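Local coordinates for mutual gliding-motility protein MglA (Myxococcus xanthus DK 1622, PDB 6H17) that acts as a GTP-binding molecular switch of the small GTPase superfamily, coordinating the two gliding motility systems of the cell and setting direction and speed of gliding, at residues Y6-Y17 against G69-V79. Sequence-based numbering, arbitrary orientation. Where two conformers were deposited one is given.
Sequences YSSREINCKIVY and GFKTRFHLYTV. With SO4 (sulfate ion), chain E.
Arg-9 lays its guanidinium flat on the Phe-70 ring, planes 21° apart, while NE donates near the guanidinium plane to Gly-69 O at 3.0 Å and NH1 turns back to Tyr-6 O. Bends at chi2 (-58°) and chi3 (-66°) bring the guanidinium over the ring. Ile-11 CD1 covers the opposite face, 3.6 Å from Phe-70 CG. An alanine in place of Phe-70 would probably leave the Arg-9 guanidinium without its stacking surface and Ile-11 CD1 without the ring it packs against. Strands 10-17 and 71-78 run parallel: from Lys-71 N to Arg-9 O (2.8 Å) onward, Ile-11, Cys-13, Ile-15 and Tyr-17 donate N-H to the carbonyls of Lys-71, Arg-73, His-75 and Tyr-77, and the first three accept from Arg-73, His-75 and Tyr-77; the last bond, Val-79 N to Tyr-17 O, is weak. In this Ras-like P-loop fold the pair leads to the nucleotide, which Val-79 touches; Thr-78 OG1 is bonded to Asp-58. Lys-14 CE lies 3.7 Å from Tyr-77 CE2, and NZ, over the same ring, bonds to Ile-92 O and Lys-94 O. Lys-71 NZ donates to a water that donates to Ile-11 O, and forms a salt bridge with Glu-10 OE2, weak at 3.4 Å. Arg-73 NH1 and NH2 both donate to O2 of a sulfate probably from the crystallisation liquor; NH2 also reaches Thr-72 O.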
ATOM      1  N   TYR A   6      24.083  -5.598   7.488  1.00 17.57           N
ATOM      2  CA  TYR A   6      24.880  -4.896   8.482  1.00 17.94           C
ATOM      3  C   TYR A   6      26.292  -4.608   7.991  1.00 18.97           C
ATOM      4  O   TYR A   6      26.992  -3.771   8.582  1.00 19.89           O
ATOM      5  CB  TYR A   6      24.901  -5.687   9.791  1.00 21.48           C
ATOM      6  CG  TYR A   6      23.581  -5.678  10.529  1.00 23.73           C
ATOM      7  CD1 TYR A   6      23.249  -4.626  11.366  1.00 22.95           C
ATOM      8  CD2 TYR A   6      22.676  -6.716  10.391  1.00 25.83           C
ATOM      9  CE1 TYR A   6      22.041  -4.603  12.047  1.00 24.04           C
ATOM     10  CE2 TYR A   6      21.462  -6.703  11.072  1.00 24.48           C
ATOM     11  CZ  TYR A   6      21.162  -5.639  11.903  1.00 26.81           C
ATOM     12  OH  TYR A   6      19.968  -5.596  12.590  1.00 30.38           O
ATOM     13  N   SER A   7      26.736  -5.283   6.930  1.00 18.89           N
ATOM     14  CA  SER A   7      28.050  -4.989   6.377  1.00 18.96           C
ATOM     15  C   SER A   7      27.992  -3.742   5.512  1.00 17.37           C
ATOM     16  O   SER A   7      28.773  -2.802   5.721  1.00 19.60           O
ATOM     17  CB  SER A   7      28.557  -6.188   5.577  1.00 21.35           C
ATOM     18  OG  SER A   7      28.793  -7.279   6.436  1.00 24.97           O
ATOM     19  N   SER A   8      27.065  -3.695   4.549  1.00 16.11           N
ATOM     20  CA  SER A   8      26.962  -2.549   3.656  1.00 15.57           C
ATOM     21  C   SER A   8      26.207  -1.394   4.284  1.00 15.56           C
ATOM     22  O   SER A   8      26.236  -0.283   3.748  1.00 16.11           O
ATOM     23  CB  SER A   8      26.246  -2.945   2.368  1.00 15.88           C
ATOM     24  OG  SER A   8      24.901  -3.275   2.656  1.00 17.41           O
ATOM     25  N   ARG A   9      25.529  -1.636   5.399  1.00 15.58           N
ATOM     26  CA  ARG A   9      24.737  -0.625   6.101  1.00 16.07           C
ATOM     27  C   ARG A   9      23.508  -0.220   5.299  1.00 14.75           C
ATOM     28  O   ARG A   9      23.160   0.961   5.234  1.00 17.84           O
ATOM     29  CB  ARG A   9      25.544   0.624   6.480  1.00 15.68           C
ATOM     30  CG  ARG A   9      26.879   0.348   7.097  1.00 20.84           C
ATOM     31  CD  ARG A   9      26.726  -0.476   8.314  1.00 23.28           C
ATOM     32  NE  ARG A   9      26.016   0.207   9.398  1.00 21.60           N
ATOM     33  CZ  ARG A   9      25.787  -0.352  10.577  1.00 28.66           C
ATOM     34  NH1 ARG A   9      26.182  -1.600  10.804  1.00 26.08           N
ATOM     35  NH2 ARG A   9      25.166   0.329  11.524  1.00 25.72           N
ATOM     36  N   GLU A  10      22.851  -1.179   4.660  1.00 14.92           N
ATOM     37  CA  GLU A  10      21.676  -0.917   3.840  1.00 16.38           C
ATOM     38  C   GLU A  10      20.470  -1.658   4.378  1.00 14.09           C
ATOM     39  O   GLU A  10      20.558  -2.826   4.753  1.00 16.64           O
ATOM     40  CB  GLU A  10      21.930  -1.320   2.375  1.00 20.05           C
ATOM     41  CG  GLU A  10      23.091  -0.528   1.779  1.00 27.81           C
ATOM     42  CD  GLU A  10      23.221  -0.641   0.270  1.00 47.56           C
ATOM     43  OE1 GLU A  10      24.188  -0.064  -0.288  1.00 29.60           O
ATOM     44  OE2 GLU A  10      22.366  -1.302  -0.358  1.00 52.60           O
ATOM     45  N   ILE A  11      19.344  -0.954   4.412  1.00 14.29           N
ATOM     46  CA  ILE A  11      18.056  -1.514   4.804  1.00 14.50           C
ATOM     47  C   ILE A  11      17.079  -1.310   3.658  1.00 14.87           C
ATOM     48  O   ILE A  11      16.919  -0.193   3.170  1.00 15.68           O
ATOM     49  CB  ILE A  11      17.513  -0.823   6.071  1.00 14.63           C
ATOM     50  CG1 ILE A  11      18.471  -0.997   7.250  1.00 15.47           C
ATOM     51  CG2 ILE A  11      16.118  -1.336   6.396  1.00 16.46           C
ATOM     52  CD1 ILE A  11      18.072  -0.208   8.476  1.00 17.06           C
ATOM     53  N   ASN A  12      16.402  -2.382   3.257  1.00 16.42           N
ATOM     54  CA  ASN A  12      15.329  -2.280   2.278  1.00 18.29           C
ATOM     55  C   ASN A  12      14.029  -2.706   2.930  1.00 16.60           C
ATOM     56  O   ASN A  12      13.959  -3.775   3.542  1.00 18.68           O
ATOM     57  CB  ASN A  12      15.627  -3.129   1.048  1.00 24.04           C
ATOM     58  CG  ASN A  12      16.773  -2.565   0.229  1.00 28.83           C
ATOM     59  OD1 ASN A  12      16.913  -1.344   0.083  1.00 26.46           O
ATOM     60  ND2 ASN A  12      17.617  -3.445  -0.278  1.00 37.11           N
ATOM     61  N   CYS A  13      13.036  -1.832   2.839  0.69 16.40           N
ATOM     62  CA  CYS A  13      11.702  -2.036   3.385  0.69 16.67           C
ATOM     63  C   CYS A  13      10.735  -2.209   2.221  0.69 16.34           C
ATOM     64  O   CYS A  13      10.992  -1.719   1.111  0.69 15.79           O
ATOM     65  CB  CYS A  13      11.284  -0.825   4.233  0.69 14.63           C
ATOM     66  SG  CYS A  13      12.334  -0.572   5.711  0.69 18.99           S
ATOM     67  N   LYS A  14       9.630  -2.924   2.476  1.00 13.83           N
ATOM     68  CA  LYS A  14       8.615  -3.168   1.459  1.00 13.98           C
ATOM     69  C   LYS A  14       7.257  -2.689   1.932  1.00 12.46           C
ATOM     70  O   LYS A  14       6.789  -3.076   3.010  1.00 12.74           O
ATOM     71  CB  LYS A  14       8.568  -4.663   1.183  1.00 14.30           C
ATOM     72  CG  LYS A  14       7.573  -5.094   0.149  1.00 16.01           C
ATOM     73  CD  LYS A  14       7.759  -6.575  -0.149  1.00 20.87           C
ATOM     74  CE  LYS A  14       7.058  -6.983  -1.408  1.00 19.51           C
ATOM     75  NZ  LYS A  14       7.310  -8.413  -1.742  1.00 17.08           N
ATOM     76  N   ILE A  15       6.620  -1.850   1.119  1.00 11.87           N
ATOM     77  CA  ILE A  15       5.256  -1.381   1.355  1.00 11.70           C
ATOM     78  C   ILE A  15       4.379  -1.923   0.239  1.00 11.70           C
ATOM     79  O   ILE A  15       4.722  -1.764  -0.939  1.00 12.54           O
ATOM     80  CB  ILE A  15       5.171   0.156   1.340  1.00 14.28           C
ATOM     81  CG1 ILE A  15       6.102   0.790   2.366  1.00 17.73           C
ATOM     82  CG2 ILE A  15       3.712   0.615   1.509  1.00 15.20           C
ATOM     83  CD1 ILE A  15       5.917   0.331   3.706  1.00 23.17           C
ATOM     84  N   VAL A  16       3.256  -2.553   0.592  1.00 11.19           N
ATOM     85  CA  VAL A  16       2.314  -3.070  -0.401  1.00 10.94           C
ATOM     86  C   VAL A  16       1.010  -2.277  -0.322  1.00 11.01           C
ATOM     87  O   VAL A  16       0.400  -2.172   0.752  1.00 11.56           O
ATOM     88  CB  VAL A  16       2.058  -4.580  -0.222  1.00 11.93           C
ATOM     89  CG1 VAL A  16       0.984  -5.052  -1.200  1.00 12.84           C
ATOM     90  CG2 VAL A  16       3.355  -5.346  -0.426  1.00 13.04           C
ATOM     91  N   TYR A  17       0.577  -1.748  -1.471  1.00 10.62           N
ATOM     92  CA  TYR A  17      -0.741  -1.147  -1.654  1.00 10.53           C
ATOM     93  C   TYR A  17      -1.699  -2.242  -2.104  1.00 10.42           C
ATOM     94  O   TYR A  17      -1.476  -2.895  -3.140  1.00 11.75           O
ATOM     95  CB  TYR A  17      -0.641  -0.019  -2.685  1.00 10.35           C
ATOM     96  CG  TYR A  17      -0.090   1.280  -2.130  1.00 10.94           C
ATOM     97  CD1 TYR A  17      -0.880   2.397  -2.011  1.00 11.30           C
ATOM     98  CD2 TYR A  17       1.239   1.384  -1.722  1.00 12.42           C
ATOM     99  CE1 TYR A  17      -0.392   3.584  -1.504  1.00 12.10           C
ATOM    100  CE2 TYR A  17       1.731   2.569  -1.222  1.00 11.31           C
ATOM    101  CZ  TYR A  17       0.910   3.658  -1.106  1.00 11.74           C
ATOM    102  OH  TYR A  17       1.439   4.817  -0.578  1.00 12.44           O
ATOM    103  N   GLY A  69      22.947   5.661  10.651  1.00 16.10           N
ATOM    104  CA  GLY A  69      23.982   4.682  10.379  1.00 15.40           C
ATOM    105  C   GLY A  69      23.673   3.706   9.265  1.00 15.05           C
ATOM    106  O   GLY A  69      24.476   2.785   9.040  1.00 15.54           O
ATOM    107  N   PHE A  70      22.558   3.877   8.575  1.00 14.25           N
ATOM    108  CA  PHE A  70      22.159   3.017   7.467  1.00 13.82           C
ATOM    109  C   PHE A  70      21.633   3.888   6.332  1.00 15.67           C
ATOM    110  O   PHE A  70      21.250   5.046   6.537  1.00 16.61           O
ATOM    111  CB  PHE A  70      21.020   2.052   7.875  1.00 14.83           C
ATOM    112  CG  PHE A  70      21.417   1.035   8.907  1.00 15.44           C
ATOM    113  CD1 PHE A  70      21.339   1.331  10.253  1.00 17.48           C
ATOM    114  CD2 PHE A  70      21.862  -0.221   8.532  1.00 16.63           C
ATOM    115  CE1 PHE A  70      21.713   0.395  11.210  1.00 20.67           C
ATOM    116  CE2 PHE A  70      22.226  -1.159   9.472  1.00 17.82           C
ATOM    117  CZ  PHE A  70      22.157  -0.854  10.812  1.00 20.51           C
ATOM    118  N   LYS A  71      21.667   3.339   5.116  0.60 14.02           N
ATOM    119  CA  LYS A  71      20.871   3.832   3.998  0.60 15.08           C
ATOM    120  C   LYS A  71      19.602   2.992   3.973  0.60 12.38           C
ATOM    121  O   LYS A  71      19.674   1.757   3.936  0.60 14.59           O
ATOM    122  CB  LYS A  71      21.637   3.641   2.681  0.60 17.44           C
ATOM    123  CG  LYS A  71      20.815   3.873   1.394  0.60 21.66           C
ATOM    124  CD  LYS A  71      21.633   3.618   0.116  0.60 22.07           C
ATOM    125  CE  LYS A  71      21.781   2.132  -0.191  0.60 31.26           C
ATOM    126  NZ  LYS A  71      20.572   1.512  -0.824  0.60 25.76           N
ATOM    127  N   THR A  72      18.445   3.650   3.994  1.00 14.15           N
ATOM    128  CA  THR A  72      17.167   2.974   4.024  1.00 13.82           C
ATOM    129  C   THR A  72      16.396   3.356   2.777  1.00 14.15           C
ATOM    130  O   THR A  72      16.282   4.539   2.444  1.00 15.39           O
ATOM    131  CB  THR A  72      16.356   3.344   5.271  1.00 16.30           C
ATOM    132  OG1 THR A  72      17.105   2.985   6.435  1.00 17.40           O
ATOM    133  CG2 THR A  72      15.028   2.615   5.285  1.00 18.00           C
ATOM    134  N   ARG A  73      15.888   2.347   2.098  1.00 15.12           N
ATOM    135  CA  ARG A  73      15.066   2.573   0.917  1.00 15.03           C
ATOM    136  C   ARG A  73      13.755   1.828   1.081  1.00 15.40           C
ATOM    137  O   ARG A  73      13.718   0.723   1.634  1.00 17.76           O
ATOM    138  CB  ARG A  73      15.784   2.140  -0.357  1.00 17.48           C
ATOM    139  CG  ARG A  73      17.025   2.983  -0.703  1.00 17.72           C
ATOM    140  CD  ARG A  73      16.687   4.439  -1.018  1.00 19.84           C
ATOM    141  NE  ARG A  73      17.897   5.247  -1.268  1.00 26.98           N
ATOM    142  CZ  ARG A  73      18.490   6.049  -0.379  1.00 38.00           C
ATOM    143  NH1 ARG A  73      19.581   6.724  -0.735  1.00 30.86           N
ATOM    144  NH2 ARG A  73      18.002   6.201   0.847  1.00 21.72           N
ATOM    145  N   PHE A  74      12.688   2.467   0.641  1.00 14.35           N
ATOM    146  CA  PHE A  74      11.355   1.885   0.616  1.00 14.83           C
ATOM    147  C   PHE A  74      11.022   1.447  -0.799  1.00 14.96           C
ATOM    148  O   PHE A  74      11.209   2.215  -1.754  1.00 18.08           O
ATOM    149  CB  PHE A  74      10.332   2.905   1.105  1.00 16.04           C
ATOM    150  CG  PHE A  74      10.349   3.108   2.589  1.00 16.88           C
ATOM    151  CD1 PHE A  74       9.390   2.515   3.393  1.00 18.10           C
ATOM    152  CD2 PHE A  74      11.341   3.870   3.184  1.00 17.91           C
ATOM    153  CE1 PHE A  74       9.414   2.684   4.759  1.00 20.06           C
ATOM    154  CE2 PHE A  74      11.352   4.041   4.561  1.00 18.18           C
ATOM    155  CZ  PHE A  74      10.394   3.452   5.335  1.00 20.12           C
ATOM    156  N   HIS A  75      10.518   0.227  -0.934  1.00 13.26           N
ATOM    157  CA  HIS A  75      10.088  -0.329  -2.214  1.00 14.12           C
ATOM    158  C   HIS A  75       8.580  -0.474  -2.152  1.00 12.83           C
ATOM    159  O   HIS A  75       8.064  -1.288  -1.385  1.00 13.25           O
ATOM    160  CB  HIS A  75      10.778  -1.657  -2.476  1.00 17.56           C
ATOM    161  CG  HIS A  75      12.262  -1.520  -2.629  1.00 18.45           C
ATOM    162  ND1 HIS A  75      13.120  -2.592  -2.556  1.00 33.46           N
ATOM    163  CD2 HIS A  75      13.034  -0.433  -2.872  1.00 26.62           C
ATOM    164  CE1 HIS A  75      14.363  -2.170  -2.732  1.00 24.14           C
ATOM    165  NE2 HIS A  75      14.340  -0.869  -2.933  1.00 23.69           N
ATOM    166  N   LEU A  76       7.890   0.350  -2.918  1.00 13.36           N
ATOM    167  CA  LEU A  76       6.439   0.323  -2.984  1.00 12.14           C
ATOM    168  C   LEU A  76       5.987  -0.606  -4.095  1.00 11.84           C
ATOM    169  O   LEU A  76       6.515  -0.557  -5.218  1.00 13.06           O
ATOM    170  CB  LEU A  76       5.886   1.709  -3.280  1.00 12.42           C
ATOM    171  CG  LEU A  76       5.832   2.701  -2.120  1.00 19.12           C
ATOM    172  CD1 LEU A  76       7.085   2.798  -1.322  1.00 24.68           C
ATOM    173  CD2 LEU A  76       5.387   4.092  -2.635  1.00 16.66           C
ATOM    174  N   TYR A  77       5.000  -1.455  -3.777  1.00 11.99           N
ATOM    175  CA  TYR A  77       4.385  -2.371  -4.720  1.00 11.20           C
ATOM    176  C   TYR A  77       2.880  -2.169  -4.705  1.00 12.25           C
ATOM    177  O   TYR A  77       2.303  -1.847  -3.662  1.00 13.20           O
ATOM    178  CB  TYR A  77       4.628  -3.835  -4.318  1.00 13.19           C
ATOM    179  CG  TYR A  77       6.050  -4.347  -4.499  1.00 13.34           C
ATOM    180  CD1 TYR A  77       6.356  -5.157  -5.574  1.00 17.87           C
ATOM    181  CD2 TYR A  77       7.065  -4.029  -3.609  1.00 14.72           C
ATOM    182  CE1 TYR A  77       7.634  -5.652  -5.756  1.00 22.18           C
ATOM    183  CE2 TYR A  77       8.372  -4.526  -3.793  1.00 15.18           C
ATOM    184  CZ  TYR A  77       8.615  -5.328  -4.868  1.00 18.41           C
ATOM    185  OH  TYR A  77       9.889  -5.816  -5.088  1.00 22.21           O
ATOM    186  N   THR A  78       2.253  -2.380  -5.846  1.00 11.20           N
ATOM    187  CA  THR A  78       0.817  -2.644  -5.865  1.00 11.76           C
ATOM    188  C   THR A  78       0.591  -4.111  -6.184  1.00 11.63           C
ATOM    189  O   THR A  78       1.533  -4.858  -6.468  1.00 13.13           O
ATOM    190  CB  THR A  78       0.088  -1.771  -6.888  1.00 11.61           C
ATOM    191  OG1 THR A  78       0.457  -2.169  -8.213  1.00 12.46           O
ATOM    192  CG2 THR A  78       0.378  -0.308  -6.670  1.00 11.33           C
ATOM    193  N   VAL A  79      -0.672  -4.522  -6.111  1.00 11.41           N
ATOM    194  CA  VAL A  79      -1.073  -5.879  -6.460  1.00 12.95           C
ATOM    195  C   VAL A  79      -2.191  -5.797  -7.485  1.00 13.36           C
ATOM    196  O   VAL A  79      -2.846  -4.748  -7.618  1.00 13.91           O
ATOM    197  CB  VAL A  79      -1.561  -6.677  -5.228  1.00 12.37           C
ATOM    198  CG1 VAL A  79      -0.511  -6.675  -4.125  1.00 14.26           C
ATOM    199  CG2 VAL A  79      -2.890  -6.158  -4.714  1.00 14.65           C
TER
HETATM  200  S   SO4 E 304      19.950   9.718   1.486  1.00 26.98           S
HETATM  201  O1  SO4 E 304      20.498  10.390   2.686  1.00 23.31           O
HETATM  202  O2  SO4 E 304      20.206   8.270   1.554  1.00 28.33           O
HETATM  203  O3  SO4 E 304      18.495   9.926   1.453  1.00 33.00           O
HETATM  204  O4  SO4 E 304      20.537  10.290   0.279  1.00 27.15           O
HETATM  205  O   HOH W   1      18.932   0.677   1.095  1.00 25.83           O